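Local coordinates for protein interferon gamma receptor 1 (Gallus gallus, PDB 4EQ3) that probably binds the cytokine interferon gamma through its extracellular part, the portion of this membrane receptor held in the chain, which consists of two fibronectin type III-like domains, at residues L28-P33 against P39-E44; R83-A86 against Q91-Q94. All coordinates share one frame; numbering follows the deposited sequence.

Contact 1: L28-P33 against P39-E44; sequences LYWQYP and PHFVVE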
# COMPACT_ATOMS: atom_id res chain seq x y z
N LEU A 28 6.87 -10.75 1.77
CA LEU A 28 6.93 -12.01 1.05
C LEU A 28 6.58 -13.13 2.01
O LEU A 28 7.11 -13.19 3.11
CB LEU A 28 8.34 -12.24 0.51
CG LEU A 28 8.65 -13.64 -0.03
CD1 LEU A 28 7.91 -13.91 -1.34
CD2 LEU A 28 10.15 -13.81 -0.23
N TYR A 29 5.70 -14.03 1.58
CA TYR A 29 5.29 -15.14 2.42
C TYR A 29 5.49 -16.45 1.68
O TYR A 29 5.40 -16.50 0.47
CB TYR A 29 3.81 -15.02 2.77
CG TYR A 29 3.42 -13.75 3.49
CD1 TYR A 29 3.64 -13.63 4.86
CD2 TYR A 29 2.83 -12.69 2.82
CE1 TYR A 29 3.27 -12.48 5.54
CE2 TYR A 29 2.46 -11.53 3.49
CZ TYR A 29 2.68 -11.43 4.85
OH TYR A 29 2.33 -10.30 5.54
N TRP A 30 5.73 -17.51 2.44
CA TRP A 30 5.78 -18.85 1.89
C TRP A 30 5.35 -19.87 2.95
O TRP A 30 5.10 -19.53 4.11
CB TRP A 30 7.19 -19.18 1.39
CG TRP A 30 8.25 -19.00 2.42
CD1 TRP A 30 8.79 -19.97 3.22
CD2 TRP A 30 8.91 -17.78 2.77
NE1 TRP A 30 9.74 -19.42 4.06
CE2 TRP A 30 9.83 -18.07 3.80
CE3 TRP A 30 8.81 -16.46 2.32
CZ2 TRP A 30 10.64 -17.10 4.38
CZ3 TRP A 30 9.62 -15.49 2.90
CH2 TRP A 30 10.52 -15.82 3.92
N GLN A 31 5.27 -21.12 2.53
CA GLN A 31 4.90 -22.19 3.42
C GLN A 31 5.93 -23.30 3.34
O GLN A 31 6.65 -23.43 2.34
CB GLN A 31 3.50 -22.70 3.07
CG GLN A 31 2.40 -21.71 3.42
CD GLN A 31 1.04 -22.16 2.94
OE1 GLN A 31 0.89 -22.66 1.83
NE2 GLN A 31 0.02 -21.97 3.79
N TYR A 32 5.99 -24.11 4.39
CA TYR A 32 6.96 -25.19 4.43
C TYR A 32 6.41 -26.41 5.16
O TYR A 32 5.66 -26.26 6.12
CB TYR A 32 8.25 -24.71 5.09
CG TYR A 32 9.44 -25.54 4.70
CD1 TYR A 32 9.99 -25.43 3.43
CD2 TYR A 32 10.01 -26.45 5.58
CE1 TYR A 32 11.08 -26.19 3.05
CE2 TYR A 32 11.10 -27.21 5.21
CZ TYR A 32 11.63 -27.07 3.94
OH TYR A 32 12.71 -27.82 3.56
N PRO A 33 6.79 -27.59 4.68
CA PRO A 33 6.39 -28.83 5.32
C PRO A 33 6.97 -29.03 6.70
O PRO A 33 7.95 -28.44 7.04
CB PRO A 33 6.89 -29.89 4.35
CG PRO A 33 7.91 -29.26 3.62
CD PRO A 33 7.57 -27.86 3.48
N PRO A 39 13.55 -25.80 10.21
CA PRO A 39 14.11 -25.21 9.02
C PRO A 39 14.40 -23.74 9.16
O PRO A 39 13.78 -23.06 9.93
CB PRO A 39 13.01 -25.42 7.99
CG PRO A 39 12.06 -26.25 8.54
CD PRO A 39 12.18 -26.28 9.99
N HIS A 40 15.40 -23.27 8.45
CA HIS A 40 15.64 -21.84 8.32
C HIS A 40 15.66 -21.50 6.84
O HIS A 40 15.79 -22.40 6.00
CB HIS A 40 16.97 -21.44 8.98
CG HIS A 40 16.98 -21.61 10.46
ND1 HIS A 40 17.08 -22.85 11.06
CD2 HIS A 40 16.90 -20.71 11.47
CE1 HIS A 40 17.07 -22.70 12.38
NE2 HIS A 40 16.96 -21.41 12.65
N PHE A 41 15.53 -20.23 6.50
CA PHE A 41 15.38 -19.86 5.10
C PHE A 41 16.32 -18.74 4.68
O PHE A 41 16.80 -17.97 5.50
CB PHE A 41 13.93 -19.48 4.80
CG PHE A 41 12.93 -20.55 5.17
CD1 PHE A 41 12.76 -21.66 4.36
CD2 PHE A 41 12.17 -20.43 6.32
CE1 PHE A 41 11.85 -22.65 4.70
CE2 PHE A 41 11.25 -21.42 6.67
CZ PHE A 41 11.09 -22.53 5.86
N VAL A 42 16.60 -18.67 3.38
CA VAL A 42 17.38 -17.57 2.83
C VAL A 42 16.64 -16.94 1.66
O VAL A 42 16.29 -17.62 0.69
CB VAL A 42 18.77 -18.02 2.36
CG1 VAL A 42 19.57 -16.82 1.87
CG2 VAL A 42 19.51 -18.72 3.50
N VAL A 43 16.43 -15.63 1.74
CA VAL A 43 15.69 -14.90 0.71
C VAL A 43 16.64 -14.02 -0.10
O VAL A 43 17.48 -13.32 0.48
CB VAL A 43 14.60 -14.00 1.32
CG1 VAL A 43 13.86 -13.25 0.23
CG2 VAL A 43 13.64 -14.83 2.17
N GLU A 44 16.49 -14.06 -1.42
CA GLU A 44 17.25 -13.16 -2.29
C GLU A 44 16.34 -12.28 -3.15
O GLU A 44 15.20 -12.65 -3.45
CB GLU A 44 18.18 -13.96 -3.19
CG GLU A 44 19.20 -14.78 -2.42
CD GLU A 44 20.28 -15.32 -3.33
OE1 GLU A 44 19.95 -15.87 -4.40
OE2 GLU A 44 21.47 -15.18 -2.97

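Contact 2: R83-A86 against Q91-Q94; sequences RIKA and QQSQ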
# COMPACT_ATOMS: atom_id res chain seq x y z
N ARG A 83 13.42 -14.82 -4.32
CA ARG A 83 13.50 -16.27 -4.26
C ARG A 83 13.92 -16.75 -2.87
O ARG A 83 14.57 -16.02 -2.13
CB ARG A 83 14.45 -16.83 -5.34
CG ARG A 83 15.93 -16.56 -5.10
CD ARG A 83 16.76 -17.13 -6.25
NE ARG A 83 18.20 -16.93 -6.12
CZ ARG A 83 19.08 -17.33 -7.03
NH1 ARG A 83 18.66 -17.95 -8.13
NH2 ARG A 83 20.38 -17.12 -6.85
N ILE A 84 13.53 -17.96 -2.53
CA ILE A 84 13.81 -18.46 -1.20
C ILE A 84 14.28 -19.90 -1.26
O ILE A 84 13.72 -20.70 -1.98
CB ILE A 84 12.55 -18.45 -0.32
CG1 ILE A 84 11.78 -17.13 -0.47
CG2 ILE A 84 12.92 -18.74 1.14
CD1 ILE A 84 10.37 -17.29 -0.99
N LYS A 85 15.29 -20.22 -0.46
CA LYS A 85 15.69 -21.62 -0.31
C LYS A 85 15.57 -22.00 1.16
O LYS A 85 15.63 -21.13 2.03
CB LYS A 85 17.13 -21.85 -0.79
CG LYS A 85 18.17 -21.14 0.07
CD LYS A 85 19.59 -21.54 -0.32
CE LYS A 85 20.61 -20.66 0.37
NZ LYS A 85 22.02 -21.05 0.05
N ALA A 86 15.42 -23.29 1.42
CA ALA A 86 15.32 -23.81 2.78
C ALA A 86 16.60 -24.51 3.22
O ALA A 86 17.25 -25.21 2.45
CB ALA A 86 14.15 -24.77 2.89
N GLN A 91 21.68 -29.73 5.13
CA GLN A 91 21.17 -29.82 3.80
C GLN A 91 20.44 -28.53 3.37
O GLN A 91 19.89 -27.85 4.19
CB GLN A 91 20.36 -31.10 3.63
CG GLN A 91 21.23 -32.36 3.32
CD GLN A 91 20.41 -33.61 3.14
OE1 GLN A 91 19.91 -33.91 2.05
NE2 GLN A 91 20.27 -34.37 4.21
N GLN A 92 20.51 -28.21 2.09
CA GLN A 92 19.85 -27.05 1.50
C GLN A 92 18.92 -27.48 0.38
O GLN A 92 19.17 -28.48 -0.30
CB GLN A 92 20.88 -26.09 0.91
CG GLN A 92 21.72 -25.36 1.91
CD GLN A 92 22.50 -24.24 1.26
OE1 GLN A 92 22.33 -23.97 0.06
NE2 GLN A 92 23.36 -23.57 2.03
N SER A 93 17.84 -26.74 0.18
CA SER A 93 17.03 -26.95 -1.01
C SER A 93 17.53 -26.01 -2.10
O SER A 93 18.44 -25.20 -1.88
CB SER A 93 15.55 -26.69 -0.73
OG SER A 93 15.29 -25.30 -0.63
N GLN A 94 16.95 -26.13 -3.29
CA GLN A 94 17.22 -25.17 -4.35
C GLN A 94 16.29 -24.00 -4.08
O GLN A 94 15.39 -24.09 -3.25
CB GLN A 94 16.94 -25.78 -5.72
CG GLN A 94 17.65 -27.11 -5.98
CD GLN A 94 19.16 -26.96 -6.18
OE1 GLN A 94 19.75 -25.91 -5.90
NE2 GLN A 94 19.80 -28.03 -6.66

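Contact 1: L28-P33 against P39-E44
The Phe41 ring takes the pyrrole edge of Trp30 on one face and turns its own edge to Tyr32. Trp30 NE1 stands over the centre of the Phe41 ring, 3.5 Å from Phe41 CD2. The five-membered ring of Trp30 and the Phe41 ring are inclined at 77°, a T-shaped (edge-to-face) pair. A second T-shaped pair follows. The Phe41 edge meets one face of Tyr32 near the rim, with Phe41 CE1 3.6 Å from Tyr32 CD1. The opposite face of Tyr32 carries its neighbour Pro33, through CD. Pro39 CG approaches the Tyr32 ring obliquely, 3.6 Å from Tyr32 CE2. The three rings form an aromatic cluster.

Trp30 holds CG between its backbone N and carbonyl carbon (chi1 55°). This turns the indole to lie against Phe41, the two side chains running antiparallel. The six-membered end of the indole reaches Val43, two residues further along strand 40-46: Trp30 CH2 lies 3.7 Å from Val43 CG2. Val43 uses its other branch for Leu28, and the two side chains meet tip to tip, Leu28 CD2 to Val43 CG1 at 3.8 Å.

The contact is buried and joins the two facing sheets of a beta sandwich, with the axes of residues 28-31 and 40-44 10.6 Å apart at their closest. The Tyr32 hydroxyl hydrogen-bonds to the backbone O of Pro12. Strand 25-31 lies between strands 17-22 and 66-68 in one sheet, and strand 40-46 lies between strands 54-62 and 81-88 in the other.

Contact 2: R83-A86 against Q91-Q94
Ala86 and Ser93 exchange two hydrogen bonds, but only one is purely backbone. The contact belongs to the beta hairpin of strands 81-88 and 91-97, at the edge of a four-stranded antiparallel sheet. Ser93 N donates to Ala86 O over 2.8 Å. In return, Ala86 N donates to the side chain, with Ser93 OG 2.9 Å away and an angle of 173° at the hydrogen. The hydroxyl thus accepts the Ala86 N-H. Its own proton goes to the next carbonyl, Ser93 OG to Gln94 O at 2.9 Å. These two bonds fix the rotation of the serine, whose OG sits between backbone N and carbonyl carbon (chi1 75°).

Lys85 and Gln92 add a side-chain bond across the strands. Both chains run extended beyond CG and meet obliquely. Lys85 NZ donates to Gln92 OE1 at 2.9 Å, coming from above the carbonyl plane, 46° out of it. The methylenes of Lys85 pass alongside, with CD and CE also near Gln92 OE1.

Farther along the sheet, the backbone of Ile84 hydrogen-bonds to that of Val96. The Ile84 side chain leads away from the hairpin partner and packs on Phe41 and Val43 of strand 40-46. Beside the backbone bond, Gln92 CA makes a CA-H...O contact with Ala86 O at 3.3 Å.

Contact 1 and contact 2 lie in the same N-terminal domain, of the tissue-factor family, with centres about 8 Å apart. They come in series along the chain: 28-33 with 39-44 closes before 83-86 with 91-94 opens. Strands 40-46 and 81-88 are neighbours in one sheet, so contact 1 joins that sheet to the other layer and contact 2 joins it to its edge strand. The two also touch directly. Glu44 OE1 forms a salt bridge with Arg83 NE at 2.7 Å. On the inner side, Leu28 packs on Ile84 and Tyr32 on Ala86. Together they join four strands and both layers of one domain.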